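Local coordinates for protein hypoxanthine-guanine phosphoribosyltransferase (HGPRT) (Schistosoma mansoni, PDB 5IPF) that probably catalyses the transfer of phosphoribose from phosphoribosyl pyrophosphate to hypoxanthine or guanine, giving IMP or GMP in purine salvage, at residues K65-L68 with E69-M73; D77-A81 with C82-S86; L107-T110 with V111-R114. All coordinates share one frame; numbering follows the deposited sequence.

Contact 1: K65-L68 with E69-M73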
ATOM      1  N   LYS A  65      -0.163  -9.189   4.551  1.00 28.01           N
ATOM      2  CA  LYS A  65      -0.676  -7.916   5.059  1.00 40.86           C
ATOM      3  C   LYS A  65      -2.179  -7.987   5.329  1.00 37.73           C
ATOM      4  O   LYS A  65      -2.659  -7.502   6.367  1.00 47.99           O
ATOM      5  CB  LYS A  65      -0.347  -6.793   4.074  1.00 28.81           C
ATOM      6  CG  LYS A  65       1.149  -6.570   3.888  1.00 29.90           C
ATOM      7  CD  LYS A  65       1.441  -5.391   2.973  1.00 56.72           C
ATOM      8  CE  LYS A  65       2.939  -5.149   2.851  1.00 71.38           C
ATOM      9  NZ  LYS A  65       3.259  -4.029   1.921  1.00 79.92           N
ATOM     10  N   ASP A  66      -2.935  -8.600   4.410  1.00 28.31           N
ATOM     11  CA  ASP A  66      -4.363  -8.820   4.629  1.00 28.70           C
ATOM     12  C   ASP A  66      -4.622  -9.533   5.949  1.00 35.47           C
ATOM     13  O   ASP A  66      -5.542  -9.167   6.690  1.00 29.11           O
ATOM     14  CB  ASP A  66      -4.955  -9.630   3.473  1.00 39.73           C
ATOM     15  CG  ASP A  66      -5.210  -8.788   2.240  1.00 55.56           C
ATOM     16  OD1 ASP A  66      -5.444  -7.570   2.387  1.00 54.92           O
ATOM     17  OD2 ASP A  66      -5.184  -9.350   1.125  1.00 68.59           O
ATOM     18  N   ARG A  67      -3.826 -10.560   6.257  1.00 29.34           N
ATOM     19  CA  ARG A  67      -3.954 -11.222   7.552  1.00 28.35           C
ATOM     20  C   ARG A  67      -3.624 -10.269   8.694  1.00 32.61           C
ATOM     21  O   ARG A  67      -4.314 -10.250   9.724  1.00 29.89           O
ATOM     22  CB  ARG A  67      -3.043 -12.447   7.602  1.00 28.19           C
ATOM     23  CG  ARG A  67      -3.011 -13.141   8.953  1.00 33.22           C
ATOM     24  CD  ARG A  67      -4.176 -14.097   9.110  1.00 29.48           C
ATOM     25  NE  ARG A  67      -4.231 -14.668  10.451  1.00 36.55           N
ATOM     26  CZ  ARG A  67      -5.218 -14.454  11.313  1.00 37.83           C
ATOM     27  NH1 ARG A  67      -6.246 -13.688  10.973  1.00 38.94           N
ATOM     28  NH2 ARG A  67      -5.182 -15.015  12.513  1.00 35.71           N
ATOM     29  N   LEU A  68      -2.575  -9.459   8.524  1.00 28.07           N
ATOM     30  CA  LEU A  68      -2.119  -8.588   9.599  1.00 36.27           C
ATOM     31  C   LEU A  68      -3.113  -7.485   9.923  1.00 40.60           C
ATOM     32  O   LEU A  68      -3.030  -6.898  11.005  1.00 40.88           O
ATOM     33  CB  LEU A  68      -0.762  -7.975   9.252  1.00 28.24           C
ATOM     34  CG  LEU A  68       0.395  -8.969   9.151  1.00 28.15           C
ATOM     35  CD1 LEU A  68       1.727  -8.245   9.213  1.00 28.62           C
ATOM     36  CD2 LEU A  68       0.298 -10.030  10.236  1.00 33.51           C
ATOM     37  N   GLU A  69      -4.042  -7.178   9.014  1.00 29.01           N
ATOM     38  CA  GLU A  69      -5.141  -6.286   9.375  1.00 30.75           C
ATOM     39  C   GLU A  69      -5.959  -6.876  10.525  1.00 39.57           C
ATOM     40  O   GLU A  69      -6.078  -6.277  11.606  1.00 45.24           O
ATOM     41  CB  GLU A  69      -6.019  -6.024   8.147  1.00 30.27           C
ATOM     42  CG  GLU A  69      -6.998  -4.867   8.297  1.00 37.84           C
ATOM     43  CD  GLU A  69      -7.816  -4.621   7.039  1.00 53.42           C
ATOM     44  OE1 GLU A  69      -7.319  -4.923   5.933  1.00 61.42           O
ATOM     45  OE2 GLU A  69      -8.959  -4.129   7.155  1.00 67.31           O
ATOM     46  N   LYS A  70      -6.511  -8.076  10.310  1.00 40.67           N
ATOM     47  CA  LYS A  70      -7.322  -8.724  11.337  1.00 43.84           C
ATOM     48  C   LYS A  70      -6.507  -9.003  12.594  1.00 38.24           C
ATOM     49  O   LYS A  70      -7.009  -8.851  13.715  1.00 32.97           O
ATOM     50  CB  LYS A  70      -7.918 -10.020  10.790  1.00 42.72           C
ATOM     51  CG  LYS A  70      -9.061 -10.570  11.620  1.00 47.84           C
ATOM     52  CD  LYS A  70     -10.222  -9.590  11.647  1.00 35.03           C
ATOM     53  CE  LYS A  70     -11.506 -10.261  12.095  1.00 37.11           C
ATOM     54  NZ  LYS A  70     -12.679  -9.357  11.937  1.00 64.90           N
ATOM     55  N   MET A  71      -5.246  -9.415  12.429  1.00 35.75           N
ATOM     56  CA  MET A  71      -4.387  -9.610  13.593  1.00 39.74           C
ATOM     57  C   MET A  71      -4.256  -8.322  14.399  1.00 39.34           C
ATOM     58  O   MET A  71      -4.375  -8.331  15.630  1.00 46.91           O
ATOM     59  CB  MET A  71      -3.011 -10.113  13.161  1.00 38.58           C
ATOM     60  CG  MET A  71      -2.967 -11.588  12.812  1.00 49.55           C
ATOM     61  SD  MET A  71      -1.272 -12.196  12.743  1.00 50.22           S
ATOM     62  CE  MET A  71      -0.709 -11.804  14.398  1.00 42.99           C
ATOM     63  N   SER A  72      -4.014  -7.201  13.714  1.00 46.42           N
ATOM     64  CA  SER A  72      -3.919  -5.916  14.401  1.00 34.81           C
ATOM     65  C   SER A  72      -5.189  -5.615  15.180  1.00 38.63           C
ATOM     66  O   SER A  72      -5.128  -5.155  16.328  1.00 41.73           O
ATOM     67  CB  SER A  72      -3.633  -4.799  13.396  1.00 38.20           C
ATOM     68  OG  SER A  72      -2.371  -4.974  12.777  1.00 50.85           O
ATOM     69  N   MET A  73      -6.353  -5.875  14.579  1.00 37.39           N
ATOM     70  CA  MET A  73      -7.606  -5.644  15.292  1.00 39.71           C
ATOM     71  C   MET A  73      -7.692  -6.497  16.555  1.00 43.13           C
ATOM     72  O   MET A  73      -8.007  -5.990  17.641  1.00 40.72           O
ATOM     73  CB  MET A  73      -8.790  -5.914  14.364  1.00 43.82           C
ATOM     74  CG  MET A  73      -8.824  -4.988  13.161  1.00 48.07           C
ATOM     75  SD  MET A  73     -10.209  -5.281  12.050  1.00 74.15           S
ATOM     76  CE  MET A  73      -9.980  -3.936  10.887  1.00 85.17           C
TER

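Contact 2: D77-A81 with C82-S86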
ATOM      1  N   ASP A  77      -7.923  -4.796  20.357  1.00 41.27           N
ATOM      2  CA  ASP A  77      -9.066  -4.893  21.260  1.00 61.77           C
ATOM      3  C   ASP A  77      -8.811  -5.845  22.427  1.00 55.45           C
ATOM      4  O   ASP A  77      -9.503  -5.741  23.448  1.00 57.46           O
ATOM      5  CB  ASP A  77     -10.345  -5.282  20.505  1.00 60.63           C
ATOM      6  CG  ASP A  77     -10.180  -6.508  19.641  1.00 61.28           C
ATOM      7  OD1 ASP A  77      -9.482  -7.451  20.059  1.00 67.66           O
ATOM      8  OD2 ASP A  77     -10.767  -6.530  18.538  1.00 66.90           O
ATOM      9  N   TYR A  78      -7.830  -6.747  22.322  1.00 43.80           N
ATOM     10  CA  TYR A  78      -7.399  -7.467  23.517  1.00 45.34           C
ATOM     11  C   TYR A  78      -6.768  -6.511  24.522  1.00 47.54           C
ATOM     12  O   TYR A  78      -7.190  -6.437  25.682  1.00 55.48           O
ATOM     13  CB  TYR A  78      -6.415  -8.584  23.169  1.00 47.75           C
ATOM     14  CG  TYR A  78      -5.817  -9.211  24.414  1.00 50.21           C
ATOM     15  CD1 TYR A  78      -6.506 -10.188  25.120  1.00 53.19           C
ATOM     16  CD2 TYR A  78      -4.580  -8.803  24.900  1.00 45.68           C
ATOM     17  CE1 TYR A  78      -5.975 -10.753  26.268  1.00 60.51           C
ATOM     18  CE2 TYR A  78      -4.043  -9.358  26.048  1.00 60.35           C
ATOM     19  CZ  TYR A  78      -4.742 -10.334  26.728  1.00 64.27           C
ATOM     20  OH  TYR A  78      -4.208 -10.891  27.869  1.00 52.03           O
ATOM     21  N   TYR A  79      -5.742  -5.772  24.091  1.00 44.93           N
ATOM     22  CA  TYR A  79      -5.057  -4.859  25.001  1.00 46.17           C
ATOM     23  C   TYR A  79      -5.923  -3.683  25.431  1.00 47.82           C
ATOM     24  O   TYR A  79      -5.525  -2.949  26.340  1.00 49.43           O
ATOM     25  CB  TYR A  79      -3.767  -4.347  24.363  1.00 44.42           C
ATOM     26  CG  TYR A  79      -2.640  -5.354  24.395  1.00 43.82           C
ATOM     27  CD1 TYR A  79      -1.819  -5.470  25.509  1.00 45.54           C
ATOM     28  CD2 TYR A  79      -2.402  -6.193  23.315  1.00 41.83           C
ATOM     29  CE1 TYR A  79      -0.791  -6.391  25.545  1.00 50.98           C
ATOM     30  CE2 TYR A  79      -1.376  -7.117  23.342  1.00 41.56           C
ATOM     31  CZ  TYR A  79      -0.573  -7.211  24.457  1.00 45.39           C
ATOM     32  OH  TYR A  79       0.451  -8.129  24.488  1.00 43.40           O
ATOM     33  N   GLU A  80      -7.084  -3.482  24.806  1.00 54.63           N
ATOM     34  CA  GLU A  80      -8.025  -2.468  25.260  1.00 61.11           C
ATOM     35  C   GLU A  80      -9.118  -3.033  26.156  1.00 72.61           C
ATOM     36  O   GLU A  80      -9.669  -2.291  26.978  1.00 81.12           O
ATOM     37  CB  GLU A  80      -8.674  -1.760  24.066  1.00 64.04           C
ATOM     38  CG  GLU A  80      -9.389  -0.474  24.442  1.00 77.52           C
ATOM     39  CD  GLU A  80     -10.539  -0.150  23.518  1.00 83.20           C
ATOM     40  OE1 GLU A  80     -10.724  -0.878  22.520  1.00 85.11           O
ATOM     41  OE2 GLU A  80     -11.263   0.830  23.795  1.00 86.80           O
ATOM     42  N   ALA A  81      -9.439  -4.324  26.022  1.00 61.39           N
ATOM     43  CA  ALA A  81     -10.434  -4.928  26.899  1.00 70.79           C
ATOM     44  C   ALA A  81      -9.968  -4.958  28.349  1.00 81.58           C
ATOM     45  O   ALA A  81     -10.794  -4.876  29.268  1.00 90.57           O
ATOM     46  CB  ALA A  81     -10.766  -6.341  26.420  1.00 54.76           C
ATOM     47  N   CYS A  82      -8.661  -5.074  28.579  1.00 75.36           N
ATOM     48  CA  CYS A  82      -8.100  -5.086  29.923  1.00 73.62           C
ATOM     49  C   CYS A  82      -7.415  -3.773  30.283  1.00 72.36           C
ATOM     50  O   CYS A  82      -6.755  -3.697  31.324  1.00 64.77           O
ATOM     51  CB  CYS A  82      -7.121  -6.252  30.075  1.00 72.14           C
ATOM     52  SG  CYS A  82      -5.862  -6.350  28.784  1.00 73.95           S
ATOM     53  N   ASN A  83      -7.559  -2.746  29.443  1.00 74.50           N
ATOM     54  CA  ASN A  83      -7.040  -1.406  29.715  1.00 76.52           C
ATOM     55  C   ASN A  83      -5.546  -1.435  30.028  1.00 72.56           C
ATOM     56  O   ASN A  83      -5.090  -0.933  31.057  1.00 64.38           O
ATOM     57  CB  ASN A  83      -7.822  -0.738  30.847  1.00 75.93           C
ATOM     58  CG  ASN A  83      -9.202  -0.299  30.417  1.00 87.25           C
ATOM     59  OD1 ASN A  83     -10.168  -1.056  30.512  1.00 98.09           O
ATOM     60  ND2 ASN A  83      -9.303   0.932  29.933  1.00 86.93           N
ATOM     61  N   ALA A  84      -4.781  -2.035  29.122  1.00 69.93           N
ATOM     62  CA  ALA A  84      -3.333  -2.049  29.272  1.00 68.63           C
ATOM     63  C   ALA A  84      -2.794  -0.627  29.229  1.00 66.02           C
ATOM     64  O   ALA A  84      -3.083   0.134  28.300  1.00 53.27           O
ATOM     65  CB  ALA A  84      -2.693  -2.896  28.173  1.00 51.54           C
ATOM     66  N   THR A  85      -2.023  -0.263  30.253  1.00 75.25           N
ATOM     67  CA  THR A  85      -1.407   1.056  30.300  1.00 77.89           C
ATOM     68  C   THR A  85      -0.464   1.220  29.115  1.00 85.24           C
ATOM     69  O   THR A  85      -0.781   1.935  28.162  1.00 87.61           O
ATOM     70  CB  THR A  85      -0.662   1.265  31.619  1.00 69.29           C
ATOM     71  N   SER A  86       0.681   0.548  29.155  1.00 93.23           N
ATOM     72  CA  SER A  86       1.643   0.553  28.064  1.00 95.97           C
ATOM     73  C   SER A  86       1.680  -0.819  27.403  1.00 87.55           C
ATOM     74  O   SER A  86       1.383  -1.837  28.036  1.00 87.46           O
ATOM     75  CB  SER A  86       3.042   0.922  28.566  1.00107.84           C
ATOM     76  OG  SER A  86       3.514  -0.035  29.501  1.00115.07           O
TER
HETATM   77  O   HOH W   1     -12.227  -1.567  28.752  1.00 64.87           O

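Contact 3: L107-T110 with V111-R114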
ATOM      1  N   LEU A 107      -1.359  -1.889  13.253  1.00 46.97           N
ATOM      2  CA  LEU A 107      -1.724  -1.476  14.606  1.00 33.55           C
ATOM      3  C   LEU A 107      -2.016   0.018  14.662  1.00 54.12           C
ATOM      4  O   LEU A 107      -3.079   0.437  15.137  1.00 35.62           O
ATOM      5  CB  LEU A 107      -0.610  -1.840  15.592  1.00 33.97           C
ATOM      6  CG  LEU A 107      -0.432  -3.292  16.051  1.00 47.95           C
ATOM      7  CD1 LEU A 107       0.716  -3.396  17.046  1.00 34.46           C
ATOM      8  CD2 LEU A 107      -1.713  -3.829  16.665  1.00 33.87           C
ATOM      9  N   GLU A 108      -1.077   0.839  14.182  1.00 45.22           N
ATOM     10  CA  GLU A 108      -1.290   2.281  14.176  1.00 40.93           C
ATOM     11  C   GLU A 108      -2.497   2.666  13.329  1.00 36.53           C
ATOM     12  O   GLU A 108      -3.204   3.626  13.660  1.00 37.89           O
ATOM     13  CB  GLU A 108      -0.035   2.994  13.676  1.00 37.03           C
ATOM     14  CG  GLU A 108       1.201   2.733  14.523  1.00 38.77           C
ATOM     15  CD  GLU A 108       2.449   3.369  13.945  1.00 48.73           C
ATOM     16  OE1 GLU A 108       2.369   3.956  12.845  1.00 58.64           O
ATOM     17  OE2 GLU A 108       3.514   3.281  14.593  1.00 47.31           O
ATOM     18  N   ARG A 109      -2.759   1.928  12.246  1.00 35.35           N
ATOM     19  CA  ARG A 109      -3.923   2.244  11.420  1.00 38.95           C
ATOM     20  C   ARG A 109      -5.224   1.949  12.158  1.00 36.24           C
ATOM     21  O   ARG A 109      -6.123   2.796  12.212  1.00 48.70           O
ATOM     22  CB  ARG A 109      -3.869   1.475  10.100  1.00 34.59           C
ATOM     23  CG  ARG A 109      -5.152   1.594   9.282  1.00 43.99           C
ATOM     24  CD  ARG A 109      -4.989   1.060   7.870  1.00 46.31           C
ATOM     25  NE  ARG A 109      -4.065   1.868   7.080  1.00 63.16           N
ATOM     26  CZ  ARG A 109      -2.816   1.513   6.798  1.00 74.92           C
ATOM     27  NH1 ARG A 109      -2.337   0.353   7.235  1.00 79.21           N
ATOM     28  NH2 ARG A 109      -2.045   2.313   6.074  1.00 73.24           N
ATOM     29  N   THR A 110      -5.345   0.751  12.735  1.00 39.76           N
ATOM     30  CA  THR A 110      -6.595   0.388  13.398  1.00 55.34           C
ATOM     31  C   THR A 110      -6.813   1.195  14.673  1.00 37.89           C
ATOM     32  O   THR A 110      -7.962   1.450  15.051  1.00 39.34           O
ATOM     33  CB  THR A 110      -6.629  -1.115  13.694  1.00 57.14           C
ATOM     34  OG1 THR A 110      -7.895  -1.464  14.269  1.00 56.48           O
ATOM     35  CG2 THR A 110      -5.524  -1.510  14.659  1.00 59.13           C
ATOM     36  N   VAL A 111      -5.736   1.610  15.344  1.00 37.97           N
ATOM     37  CA  VAL A 111      -5.888   2.480  16.506  1.00 46.57           C
ATOM     38  C   VAL A 111      -6.235   3.893  16.060  1.00 46.42           C
ATOM     39  O   VAL A 111      -6.965   4.615  16.751  1.00 44.71           O
ATOM     40  CB  VAL A 111      -4.610   2.438  17.367  1.00 45.62           C
ATOM     41  CG1 VAL A 111      -4.575   3.581  18.364  1.00 41.81           C
ATOM     42  CG2 VAL A 111      -4.522   1.113  18.093  1.00 39.22           C
ATOM     43  N   ARG A 112      -5.747   4.297  14.887  1.00 52.18           N
ATOM     44  CA  ARG A 112      -6.053   5.623  14.364  1.00 49.89           C
ATOM     45  C   ARG A 112      -7.518   5.738  13.961  1.00 47.40           C
ATOM     46  O   ARG A 112      -8.130   6.798  14.129  1.00 50.19           O
ATOM     47  CB  ARG A 112      -5.144   5.921  13.175  1.00 49.35           C
ATOM     48  CG  ARG A 112      -4.496   7.288  13.189  1.00 47.50           C
ATOM     49  CD  ARG A 112      -3.308   7.291  12.250  1.00 46.16           C
ATOM     50  NE  ARG A 112      -3.599   6.547  11.027  1.00 51.69           N
ATOM     51  CZ  ARG A 112      -2.724   5.766  10.403  1.00 54.39           C
ATOM     52  NH1 ARG A 112      -1.501   5.612  10.893  1.00 44.95           N
ATOM     53  NH2 ARG A 112      -3.074   5.125   9.296  1.00 57.18           N
ATOM     54  N   ALA A 113      -8.097   4.660  13.433  1.00 50.80           N
ATOM     55  CA  ALA A 113      -9.469   4.683  12.945  1.00 42.96           C
ATOM     56  C   ALA A 113     -10.505   4.462  14.040  1.00 49.15           C
ATOM     57  O   ALA A 113     -11.703   4.425  13.734  1.00 55.27           O
ATOM     58  CB  ALA A 113      -9.654   3.632  11.849  1.00 41.50           C
ATOM     59  N   ARG A 114     -10.090   4.318  15.298  1.00 46.40           N
ATOM     60  CA  ARG A 114     -11.027   4.073  16.384  1.00 53.67           C
ATOM     61  C   ARG A 114     -10.995   5.126  17.480  1.00 48.41           C
ATOM     62  O   ARG A 114     -11.738   4.995  18.460  1.00 63.10           O
ATOM     63  CB  ARG A 114     -10.764   2.704  17.023  1.00 63.58           C
ATOM     64  CG  ARG A 114     -11.022   1.511  16.112  1.00 51.69           C
ATOM     65  CD  ARG A 114     -11.280   0.249  16.925  1.00 54.31           C
ATOM     66  NE  ARG A 114     -10.503  -0.890  16.447  1.00 52.11           N
ATOM     67  CZ  ARG A 114     -10.371  -2.033  17.113  1.00 61.02           C
ATOM     68  NH1 ARG A 114     -10.962  -2.189  18.290  1.00 58.74           N
ATOM     69  NH2 ARG A 114      -9.643  -3.020  16.607  1.00 62.36           N
TER
HETATM   70  O   HOH W   2     -10.199  -1.980  13.421  1.00 50.52           O

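Contact 1: K65-L68 with E69-M73
E69 meets the preceding turn through its backbone: its N donates to K65 O at 3.0 Å, and a second, weak bond from the same N reaches D66 O. The side chain of E69 is extended from the helix, with CB beside D66 O, and its carboxylate leaves the segment altogether, OE2 forming a salt bridge with R112 of the third subunit. K70 follows with CB 4.0 Å from R67 NH1, an oblique approach made by the first carbon of the chain while the amine runs elsewhere. M71 touches both R67 and L68. Its N donates to R67 O at 3.0 Å. With CG anti to the carbonyl carbon (chi1 -78°), M71 sets this methylene over the centre of one face of the R67 guanidinium, 3.9 Å from CZ, and the two chains cross at about a right angle. Further out, M71 SD lies 3.7 Å from L68 CD2. The guanidinium itself is anchored beyond the helix, R67 NE donating to G205 O and NH2 to V204 O of the same chain. S72 then doubles the load on one carbonyl: OG reaches L68 O at 2.7 Å and N reaches the same oxygen at 2.9 Å. A serine hydroxyl returning its hydrogen bond to the carbonyl four residues earlier is a familiar feature of alpha-helices, here making a local side-chain-to-main-chain bond in helix 61-81 of the phosphoribosyltransferase domain, which packs on helix 97-112 and reaches two neighbouring subunits.

Contact 2: D77-A81 with C82-S86
C82 folds back over the last turn of helix 61-81 and reaches Y78 and Y79. Its CB stays beside the chain it has just left, 3.6 Å from A81 C. The next atom, SG, lies between the backbone N and the carbonyl carbon (chi1 51°), a rotation that returns the sulfur to the helix. There it is 3.4 Å from Y78 O and 4.1 Å from Y79 CA. It also sits above the face of the Y78 ring, 4.7 Å from the centroid and 20° off the ring normal, a sulfur-aromatic contact at a distance.

The helix ends at this point: C82 is the first residue to leave helical phi/psi, and N83 follows with positive phi (54°). A84 N then donates to Y79 O at 3.0 Å, while N83 N makes a weak bond to E80 O. This pair, with N83 as the C-prime residue, defines a Schellman motif. The reversal carries A84 CB to the edge of the Y79 ring, near its plane and 3.8 Å from CD1. N83 OD1 is linked to E80 O through water 1, which donates to both, at 2.8 Å to OD1. Beyond these residues, Y79 packs on L156 and K184 of the central sheet, and S86 O accepts from N154 ND2.

Chemically, the helix end is closed chiefly by main-chain polarity: Y79 O receives a good bond from A84 N, and E80 O a weak one from N83 N together with a water. The sulfur adds a distant contact to the exposed Y78 ring and the A84 methyl an apolar contact at the edge of buried Y79, whereas the water-bridged asparagine is consistent with a surface turn.

Contact 3: L107-T110 with V111-R114
V111 N, R112 N and A113 N donate in succession to L107 O, E108 O and R109 O, at 2.9, 2.9 and 3.0 Å, carrying alpha-helical spacing to the end of helix 97-112. R114 N makes a weak bond to V111 O as the chain leaves the helix.

R112 bends at chi3 (40°) so that one guanidinium face lies over E108 O and R109 CA, with NH2 3.8 Å from R109 CB. The R109 and R112 guanidinium planes stand 90° apart, and each has an acidic partner: D105 for R109, E69 of the third subunit for R112. E108 instead pairs with K98 of the fourth subunit. Farther along, the T110 and R114 side chains extend alongside each other in a common direction. T110 OG1 lies at the R114 guanidinium edge, 3.3 Å from NH2, and water 2 joins T110 OG1 to R114 NE, its bond to the latter weak.

Within the beta-alpha-beta unit of strand 87-92, helix 97-112 and strand 120-125, L107 and V111 pack between V76 of helix 61-81 and M120 of strand 120-125, while T110 rests on M73 and V76.

Contacts 1 and 2 occupy the same helix, 61-81: contact 1 is a buried part of its first half to middle, its centre about 12 Å from the centre of the chain, and contact 2 is its exposed C-terminal end, its centre at about 21 Å. Contact 3, also largely buried, closes helix 97-112. It lies against contact 1, where S72 CB comes 4.0 Å from T110 CG2, and meets contact 2 through D77 CB and R114 NH1. Some charged groups in contacts 1 and 3 find partners in other subunits, both contacts reaching the third, while R67 and R109 also use their own chain. No other protein chain of the assembly touches contact 2, whose polar contacts are mainly main-chain capping bonds and a bridging water.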